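Local coordinates for protein phosphatase (Mycoplasma pneumoniae M129, PDB 1T71) that probably hydrolyses phosphate esters such as 2',3'-cyclic nucleotides, using a pair of bound iron ions, at residues 37-42 against 118-123. Numbering follows the deposited sequence.
Sequences LVIVNA and IRITNL
Ile39 and Ile120 meet tip to tip between two beta-sheets, the delta methyl CD1 of Ile39 lying 3.9 Å from CD1 of Ile120. Each side chain has CG2 anti to the backbone N and CG1 anti to the carbonyl carbon (chi1 -49° in Ile39, -63° in Ile120); with chi2 near 180° in both, the ethyl arms extend fully and span the gap between strands whose CA atoms at these residues are 9.4 Å apart. A looser apolar pair repeats the theme two residues earlier in each strand, where CD1 of Leu37 comes within 4.4 Å of CD1 of Ile118.

No hydrogen bond crosses the contact. The backbone bonds of strand 37-41 serve its own sheet, as where Ile39 pairs with Ile8 and Leu10, while Ile154 also touches Ile39 and Phe111 touches both Ile118 and Ile120. This is face-to-face packing of the two mixed sheets in the beta-sandwich core of a calcineurin-like metallophosphoesterase. Beyond the apolar pairs, Asn41 hydrogen-bonds through ND2 to Asp156, close to the iron ligands Glu43 and His158. Cohesion between the segments is thus hydrophobic and dispersive, with methyl contact rather than directional bonding joining the sheets.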
loop_
_atom_site.group_PDB
_atom_site.type_symbol
_atom_site.label_atom_id
_atom_site.label_comp_id
_atom_site.label_asym_id
_atom_site.label_seq_id
_atom_site.Cartn_x
_atom_site.Cartn_y
_atom_site.Cartn_z
ATOM N N LEU A 37 -6.694 14.196 -2.686
ATOM C CA LEU A 37 -7.088 12.820 -2.424
ATOM C C LEU A 37 -6.049 12.039 -1.626
ATOM O O LEU A 37 -4.845 12.268 -1.757
ATOM C CB LEU A 37 -7.337 12.117 -3.757
ATOM C CG LEU A 37 -8.477 12.678 -4.607
ATOM C CD1 LEU A 37 -8.373 12.153 -6.027
ATOM C CD2 LEU A 37 -9.811 12.303 -3.978
ATOM N N VAL A 38 -6.528 11.107 -0.805
ATOM C CA VAL A 38 -5.665 10.273 0.020
ATOM C C VAL A 38 -5.962 8.800 -0.263
ATOM O O VAL A 38 -7.105 8.351 -0.161
ATOM C CB VAL A 38 -5.887 10.548 1.534
ATOM C CG1 VAL A 38 -5.035 9.593 2.377
ATOM C CG2 VAL A 38 -5.542 11.989 1.856
ATOM N N ILE A 39 -4.924 8.057 -0.631
ATOM C CA ILE A 39 -5.049 6.640 -0.938
ATOM C C ILE A 39 -4.100 5.880 -0.016
ATOM O O ILE A 39 -2.982 6.339 0.247
ATOM C CB ILE A 39 -4.642 6.360 -2.402
ATOM C CG1 ILE A 39 -5.355 7.342 -3.336
ATOM C CG2 ILE A 39 -4.978 4.917 -2.781
ATOM C CD1 ILE A 39 -4.902 7.260 -4.776
ATOM N N VAL A 40 -4.537 4.734 0.494
ATOM C CA VAL A 40 -3.670 3.952 1.364
ATOM C C VAL A 40 -3.859 2.464 1.156
ATOM O O VAL A 40 -4.931 2.008 0.774
ATOM C CB VAL A 40 -3.910 4.261 2.867
ATOM C CG1 VAL A 40 -4.046 5.768 3.072
ATOM C CG2 VAL A 40 -5.148 3.525 3.380
ATOM N N ASN A 41 -2.787 1.712 1.372
ATOM C CA ASN A 41 -2.847 0.261 1.280
ATOM C C ASN A 41 -3.113 -0.101 2.742
ATOM O O ASN A 41 -2.346 0.286 3.623
ATOM C CB ASN A 41 -1.503 -0.310 0.820
ATOM C CG ASN A 41 -1.517 -1.821 0.734
ATOM O OD1 ASN A 41 -1.832 -2.501 1.708
ATOM N ND2 ASN A 41 -1.176 -2.356 -0.439
ATOM N N ALA A 42 -4.202 -0.820 3.000
ATOM C CA ALA A 42 -4.579 -1.179 4.369
ATOM C C ALA A 42 -4.574 -2.676 4.646
ATOM O O ALA A 42 -5.245 -3.147 5.566
ATOM C CB ALA A 42 -5.967 -0.606 4.676
ATOM N N ILE A 118 -10.068 8.958 -13.377
ATOM C CA ILE A 118 -8.971 8.332 -12.650
ATOM C C ILE A 118 -9.188 6.854 -12.351
ATOM O O ILE A 118 -10.253 6.448 -11.884
ATOM C CB ILE A 118 -8.719 9.071 -11.325
ATOM C CG1 ILE A 118 -8.490 10.561 -11.607
ATOM C CG2 ILE A 118 -7.515 8.464 -10.607
ATOM C CD1 ILE A 118 -8.314 11.409 -10.357
ATOM N N ARG A 119 -8.161 6.055 -12.615
ATOM C CA ARG A 119 -8.229 4.623 -12.375
ATOM C C ARG A 119 -7.237 4.188 -11.295
ATOM O O ARG A 119 -6.101 4.663 -11.255
ATOM C CB ARG A 119 -7.937 3.877 -13.671
ATOM C CG ARG A 119 -8.467 2.468 -13.708
ATOM C CD ARG A 119 -8.277 1.834 -15.079
ATOM N NE ARG A 119 -9.047 0.603 -15.183
ATOM C CZ ARG A 119 -10.288 0.530 -15.653
ATOM N NH1 ARG A 119 -10.908 1.618 -16.079
ATOM N NH2 ARG A 119 -10.913 -0.637 -15.677
ATOM N N ILE A 120 -7.681 3.312 -10.399
ATOM C CA ILE A 120 -6.809 2.794 -9.348
ATOM C C ILE A 120 -6.812 1.281 -9.473
ATOM O O ILE A 120 -7.870 0.646 -9.420
ATOM C CB ILE A 120 -7.293 3.173 -7.927
ATOM C CG1 ILE A 120 -7.262 4.690 -7.738
ATOM C CG2 ILE A 120 -6.388 2.509 -6.883
ATOM C CD1 ILE A 120 -7.757 5.149 -6.366
ATOM N N THR A 121 -5.624 0.711 -9.652
ATOM C CA THR A 121 -5.462 -0.728 -9.815
ATOM C C THR A 121 -4.477 -1.297 -8.792
ATOM O O THR A 121 -3.453 -0.683 -8.484
ATOM C CB THR A 121 -4.964 -1.054 -11.239
ATOM O OG1 THR A 121 -5.900 -0.538 -12.191
ATOM C CG2 THR A 121 -4.830 -2.560 -11.440
ATOM N N ASN A 122 -4.803 -2.482 -8.285
ATOM C CA ASN A 122 -4.002 -3.186 -7.286
ATOM C C ASN A 122 -3.659 -4.556 -7.872
ATOM O O ASN A 122 -4.524 -5.238 -8.414
ATOM C CB ASN A 122 -4.828 -3.319 -5.988
ATOM C CG ASN A 122 -4.076 -4.031 -4.855
ATOM O OD1 ASN A 122 -2.851 -3.899 -4.703
ATOM N ND2 ASN A 122 -4.825 -4.765 -4.032
ATOM N N LEU A 123 -2.394 -4.949 -7.781
ATOM C CA LEU A 123 -1.956 -6.237 -8.319
ATOM C C LEU A 123 -0.997 -6.942 -7.367
ATOM O O LEU A 123 -0.342 -6.300 -6.545
ATOM C CB LEU A 123 -1.256 -6.035 -9.663
ATOM C CG LEU A 123 -2.087 -5.501 -10.832
ATOM C CD1 LEU A 123 -1.190 -4.715 -11.783
ATOM C CD2 LEU A 123 -2.758 -6.664 -11.554
#